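Local coordinates for protein 'Carboxyl esterase 2 (Tuber melanosporum Mel28, PDB 5MIF) that probably hydrolyses carboxylic esters as a member of the alpha/beta hydrolase superfamily, resembling archaeal carboxylesterases, at residues Thr76-Ser81 / Glu175-Asp180; Gln168-His173 / Thr182-Gly187. One frame throughout, in Å; residues are numbered along the deposited sequence.

Contact 1 (Thr76-Ser81 / Glu175-Asp180)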
loop_
_atom_site.group_PDB
_atom_site.type_symbol
_atom_site.label_atom_id
_atom_site.label_comp_id
_atom_site.label_asym_id
_atom_site.label_seq_id
_atom_site.Cartn_x
_atom_site.Cartn_y
_atom_site.Cartn_z
ATOM N N THR A 76 -8.405 -8.519 25.770
ATOM C CA THR A 76 -9.553 -8.549 26.662
ATOM C C THR A 76 -10.776 -7.959 25.961
ATOM O O THR A 76 -10.644 -7.162 25.028
ATOM C CB THR A 76 -9.298 -7.774 27.957
ATOM O OG1 THR A 76 -8.968 -6.419 27.643
ATOM C CG2 THR A 76 -8.169 -8.421 28.770
ATOM N N THR A 77 -11.956 -8.344 26.438
ATOM C CA THR A 77 -13.237 -7.878 25.902
ATOM C C THR A 77 -14.096 -7.269 27.005
ATOM O O THR A 77 -14.363 -7.924 28.018
ATOM C CB THR A 77 -14.052 -9.020 25.267
ATOM O OG1 THR A 77 -13.338 -9.592 24.172
ATOM C CG2 THR A 77 -15.401 -8.504 24.774
ATOM N N LYS A 78 -14.532 -6.029 26.818
ATOM C CA LYS A 78 -15.544 -5.479 27.707
ATOM C C LYS A 78 -16.807 -5.201 26.885
ATOM O O LYS A 78 -16.784 -4.442 25.909
ATOM C CB LYS A 78 -15.042 -4.217 28.416
ATOM C CG LYS A 78 -16.041 -3.665 29.426
ATOM C CD LYS A 78 -15.423 -2.626 30.348
ATOM C CE LYS A 78 -16.334 -2.361 31.548
ATOM N NZ LYS A 78 -15.676 -1.575 32.637
ATOM N N ILE A 79 -17.899 -5.854 27.272
ATOM C CA ILE A 79 -19.183 -5.717 26.591
ATOM C C ILE A 79 -19.964 -4.530 27.137
ATOM O O ILE A 79 -20.262 -4.452 28.335
ATOM C CB ILE A 79 -20.003 -7.002 26.735
ATOM C CG1 ILE A 79 -19.113 -8.205 26.408
ATOM C CG2 ILE A 79 -21.240 -6.953 25.849
ATOM C CD1 ILE A 79 -19.779 -9.551 26.565
ATOM N N LEU A 80 -20.278 -3.589 26.252
ATOM C CA LEU A 80 -20.907 -2.342 26.666
ATOM C C LEU A 80 -22.300 -2.156 26.063
ATOM O O LEU A 80 -22.487 -2.249 24.847
ATOM C CB LEU A 80 -20.001 -1.161 26.298
ATOM C CG LEU A 80 -18.618 -1.181 26.970
ATOM C CD1 LEU A 80 -17.693 -0.138 26.360
ATOM C CD2 LEU A 80 -18.755 -0.975 28.490
ATOM N N SER A 81 -23.272 -1.876 26.926
ATOM C CA SER A 81 -24.599 -1.479 26.480
ATOM C C SER A 81 -24.730 0.009 26.736
ATOM O O SER A 81 -25.063 0.413 27.849
ATOM C CB SER A 81 -25.672 -2.254 27.243
ATOM O OG SER A 81 -25.619 -3.623 26.900
ATOM N N GLU A 175 -11.480 7.231 29.281
ATOM C CA GLU A 175 -10.370 7.262 30.220
ATOM C C GLU A 175 -10.598 6.254 31.343
ATOM O O GLU A 175 -9.673 5.559 31.752
ATOM C CB GLU A 175 -10.181 8.669 30.781
ATOM C CG GLU A 175 -8.875 8.850 31.534
ATOM C CD GLU A 175 -8.546 10.307 31.798
ATOM O OE1 GLU A 175 -9.130 11.182 31.124
ATOM O OE2 GLU A 175 -7.684 10.568 32.663
ATOM N N LYS A 176 -11.851 6.113 31.765
ATOM C CA LYS A 176 -12.209 5.206 32.849
ATOM C C LYS A 176 -12.110 3.747 32.437
ATOM O O LYS A 176 -12.080 2.852 33.282
ATOM C CB LYS A 176 -13.652 5.488 33.272
ATOM C CG LYS A 176 -13.909 6.933 33.659
ATOM C CD LYS A 176 -15.397 7.181 33.818
ATOM C CE LYS A 176 -15.680 8.578 34.335
ATOM N NZ LYS A 176 -17.112 8.908 34.155
ATOM N N LEU A 177 -11.997 3.512 31.137
ATOM C CA LEU A 177 -11.813 2.161 30.618
ATOM C C LEU A 177 -10.365 1.900 30.229
ATOM O O LEU A 177 -10.034 0.830 29.719
ATOM C CB LEU A 177 -12.724 1.926 29.415
ATOM C CG LEU A 177 -14.223 1.986 29.703
ATOM C CD1 LEU A 177 -15.000 1.873 28.407
ATOM C CD2 LEU A 177 -14.622 0.895 30.689
ATOM N N GLY A 178 -9.507 2.891 30.447
ATOM C CA GLY A 178 -8.089 2.707 30.201
ATOM C C GLY A 178 -7.673 3.041 28.781
ATOM O O GLY A 178 -6.636 2.578 28.319
ATOM N N VAL A 179 -8.487 3.820 28.073
ATOM C CA VAL A 179 -8.103 4.260 26.738
ATOM C C VAL A 179 -8.047 5.773 26.711
ATOM O O VAL A 179 -8.641 6.453 27.550
ATOM C CB VAL A 179 -9.065 3.759 25.629
ATOM C CG1 VAL A 179 -9.144 2.243 25.640
ATOM C CG2 VAL A 179 -10.444 4.385 25.787
ATOM N N ASP A 180 -7.327 6.292 25.729
ATOM C CA ASP A 180 -7.126 7.724 25.605
ATOM C C ASP A 180 -7.968 8.287 24.470
ATOM O O ASP A 180 -7.604 8.160 23.304
ATOM C CB ASP A 180 -5.634 8.012 25.382
ATOM C CG ASP A 180 -5.331 9.489 25.228
ATOM O OD1 ASP A 180 -6.231 10.331 25.444
ATOM O OD2 ASP A 180 -4.182 9.798 24.851
#
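Leu177 reaches across from the loop after helix 158-173 to meet Lys78 and Leu80 on strand 75-82, an edge strand, within this chain, of the central mixed sheet of this alpha/beta hydrolase fold. Lys78 and Leu80 are two apart on the strand, so both direct their side chains to the same face, and each takes one methyl of the leucine fork. CD2 of Leu177 belongs to the lysine. With CG anti to the backbone N (chi1 -176°) and the rest extended, the Lys78 chain passes the leucine side chain at about a right angle, its CD 3.6 Å from Leu177 CD2. CD1 of Leu177 faces Leu80, which approaches tip to tip. The contact is apolar apart from the ammonium end of Lys78, and no hydrogen bond joins the segments; the strand is held instead by backbone bonds to strand 90-97, as from Lys78 to Leu94. Leu94 and Trp169 also pack on Leu177, and Lys96 NZ bonds to its carbonyl O, tying the loop to the second strand of the sheet. The turn that presents Leu177 is closed by Gly178 N bonding to Glu175 O at 3.0 Å. Near the surface, Lys78 NZ lies 3.3 Å from Leu177 CD2, while deeper in, Leu80 CD1 and Leu177 CD1 are 3.9 Å apart.

Contact 2 (Gln168-His173 / Thr182-Gly187)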
loop_
_atom_site.group_PDB
_atom_site.type_symbol
_atom_site.label_atom_id
_atom_site.label_comp_id
_atom_site.label_asym_id
_atom_site.label_seq_id
_atom_site.Cartn_x
_atom_site.Cartn_y
_atom_site.Cartn_z
ATOM N N GLN A 168 -19.282 9.586 20.906
ATOM C CA GLN A 168 -19.405 10.665 21.896
ATOM C C GLN A 168 -19.294 10.106 23.317
ATOM O O GLN A 168 -18.715 10.743 24.203
ATOM C CB GLN A 168 -20.728 11.423 21.735
ATOM C CG GLN A 168 -20.956 12.050 20.356
ATOM C CD GLN A 168 -19.713 12.707 19.764
ATOM O OE1 GLN A 168 -19.189 13.678 20.312
ATOM N NE2 GLN A 168 -19.236 12.172 18.645
ATOM N N TRP A 169 -19.868 8.928 23.528
ATOM C CA TRP A 169 -19.755 8.232 24.799
ATOM C C TRP A 169 -18.307 7.857 25.108
ATOM O O TRP A 169 -17.845 8.031 26.231
ATOM C CB TRP A 169 -20.625 6.971 24.807
ATOM C CG TRP A 169 -20.669 6.298 26.151
ATOM C CD1 TRP A 169 -21.618 6.471 27.117
ATOM C CD2 TRP A 169 -19.723 5.356 26.682
ATOM N NE1 TRP A 169 -21.320 5.700 28.213
ATOM C CE2 TRP A 169 -20.164 5.006 27.973
ATOM C CE3 TRP A 169 -18.543 4.776 26.190
ATOM C CZ2 TRP A 169 -19.477 4.098 28.781
ATOM C CZ3 TRP A 169 -17.856 3.875 26.996
ATOM C CH2 TRP A 169 -18.328 3.545 28.277
ATOM N N LEU A 170 -17.609 7.322 24.112
ATOM C CA LEU A 170 -16.211 6.933 24.263
ATOM C C LEU A 170 -15.376 8.156 24.629
ATOM O O LEU A 170 -14.491 8.075 25.474
ATOM C CB LEU A 170 -15.685 6.285 22.980
ATOM C CG LEU A 170 -14.225 5.799 22.955
ATOM C CD1 LEU A 170 -13.979 4.734 24.003
ATOM C CD2 LEU A 170 -13.823 5.289 21.576
ATOM N N LEU A 171 -15.672 9.288 23.994
ATOM C CA LEU A 171 -14.961 10.526 24.276
ATOM C C LEU A 171 -15.063 10.940 25.741
ATOM O O LEU A 171 -14.096 11.413 26.325
ATOM C CB LEU A 171 -15.464 11.645 23.368
ATOM C CG LEU A 171 -14.923 11.524 21.939
ATOM C CD1 LEU A 171 -15.588 12.517 21.000
ATOM C CD2 LEU A 171 -13.415 11.707 21.926
ATOM N N GLU A 172 -16.234 10.753 26.330
ATOM C CA GLU A 172 -16.484 11.159 27.703
ATOM C C GLU A 172 -16.021 10.141 28.743
ATOM O O GLU A 172 -15.628 10.510 29.847
ATOM C CB GLU A 172 -17.974 11.441 27.902
ATOM C CG GLU A 172 -18.325 11.841 29.326
ATOM C CD GLU A 172 -19.791 12.140 29.497
ATOM O OE1 GLU A 172 -20.236 12.289 30.657
ATOM O OE2 GLU A 172 -20.503 12.217 28.471
ATOM N N HIS A 173 -16.108 8.860 28.412
ATOM C CA HIS A 173 -15.915 7.822 29.419
ATOM C C HIS A 173 -14.710 6.915 29.182
ATOM O O HIS A 173 -14.418 6.045 29.997
ATOM C CB HIS A 173 -17.185 6.969 29.514
ATOM C CG HIS A 173 -18.396 7.745 29.933
ATOM N ND1 HIS A 173 -18.560 8.232 31.214
ATOM C CD2 HIS A 173 -19.498 8.123 29.241
ATOM C CE1 HIS A 173 -19.711 8.879 31.292
ATOM N NE2 HIS A 173 -20.299 8.830 30.109
ATOM N N THR A 182 -8.260 11.132 23.397
ATOM C CA THR A 182 -7.555 12.140 22.615
ATOM C C THR A 182 -6.577 11.502 21.639
ATOM O O THR A 182 -5.982 12.188 20.817
ATOM C CB THR A 182 -6.776 13.128 23.514
ATOM O OG1 THR A 182 -5.568 12.506 23.973
ATOM C CG2 THR A 182 -7.611 13.541 24.704
ATOM N N ASN A 183 -6.402 10.191 21.731
ATOM C CA ASN A 183 -5.626 9.478 20.728
ATOM C C ASN A 183 -6.473 8.456 19.973
ATOM O O ASN A 183 -6.227 7.248 20.053
ATOM C CB ASN A 183 -4.428 8.788 21.368
ATOM C CG ASN A 183 -3.147 9.524 21.103
ATOM O OD1 ASN A 183 -2.677 9.577 19.963
ATOM N ND2 ASN A 183 -2.582 10.134 22.148
ATOM N N MET A 184 -7.433 8.950 19.196
ATOM C CA MET A 184 -8.447 8.078 18.607
ATOM C C MET A 184 -8.282 7.919 17.105
ATOM O O MET A 184 -8.025 8.889 16.397
ATOM C CB MET A 184 -9.847 8.632 18.907
ATOM C CG MET A 184 -11.000 7.701 18.520
ATOM S SD MET A 184 -12.622 8.439 18.814
ATOM C CE MET A 184 -12.608 8.552 20.592
ATOM N N GLY A 185 -8.465 6.693 16.622
ATOM C CA GLY A 185 -8.578 6.471 15.202
ATOM C C GLY A 185 -9.995 6.056 14.837
ATOM O O GLY A 185 -10.758 5.573 15.693
ATOM N N PHE A 186 -10.351 6.290 13.576
ATOM C CA PHE A 186 -11.537 5.713 12.948
ATOM C C PHE A 186 -11.097 4.689 11.917
ATOM O O PHE A 186 -10.171 4.941 11.143
ATOM C CB PHE A 186 -12.389 6.765 12.224
ATOM C CG PHE A 186 -13.269 7.587 13.112
ATOM C CD1 PHE A 186 -13.237 7.459 14.485
ATOM C CD2 PHE A 186 -14.153 8.499 12.549
ATOM C CE1 PHE A 186 -14.064 8.247 15.283
ATOM C CE2 PHE A 186 -14.973 9.278 13.330
ATOM C CZ PHE A 186 -14.935 9.145 14.706
ATOM N N GLY A 187 -11.782 3.553 11.875
ATOM C CA GLY A 187 -11.611 2.610 10.788
ATOM C C GLY A 187 -12.982 2.113 10.332
ATOM O O GLY A 187 -13.915 2.029 11.134
#
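Met184, on strand 184-189, sends its methyl end against Leu170 and Leu171 in the last turns of helix 158-173. This is helix-on-sheet packing in the alpha/beta hydrolase fold: the chain leaves the helix, passes through the short strand 179-180, turns a corner at Thr182 and Asn183, and enters the sheet beneath the helix it has just left. Farther along, the strand leads to a GxSxG sequence that fits a nucleophile elbow, probably carrying the catalytic serine, Ser190.

The contact across the segments is wholly apolar and converges on one atom, Met184 CE. Leu170 meets the methionine tip to tip, with its CD2 3.6 Å from Met184 CE. Leu171 crosses it at about a right angle and brings its own CD2 to 3.5 Å from the same CE. The first two torsions of Met184 are extended (chi1 -171°), and the bend at chi3 (-66°) turns the methyl in between the two leucines. Around them, Leu170 also packs on Val111 of strand 109-115 and Leu171 on Pro181.

Hydrogen bonding serves each segment separately. In the helix, His173 N bonds to Trp169 O at 2.9 Å. The strand is bonded on both sides, through Gly185 to Val111 and Ala113 and through Met184 to Lys212. At the corner, the carboxylate of Asp180 bonds to two side chains, its OD1 to Thr182 OG1 and its OD2 to Asn183 ND2.

Overall arrangement
The two contacts interleave along the chain: 175-180, held by contact 1, lies in the link between the helix and strand that contact 2 joins. Contact 2 is buried and sets helix 158-173 on the inner strand 184-189; contact 1 lies at the surface, where the loop after that helix meets strand 75-82 at one edge of the sheet. Their centres are about 11 Å apart, and the helix bridges them: Trp169 CH2 lies 3.7 Å from Leu177 CD1, and Leu170 CD1 lies 4.0 Å from Val179 CG2. Chemistry follows depth. Neither contact has a hydrogen bond between its segments, but the inner one is methyl-to-methyl packing, whereas the outer one mixes leucine methyls with a lysine chain ending in a charge.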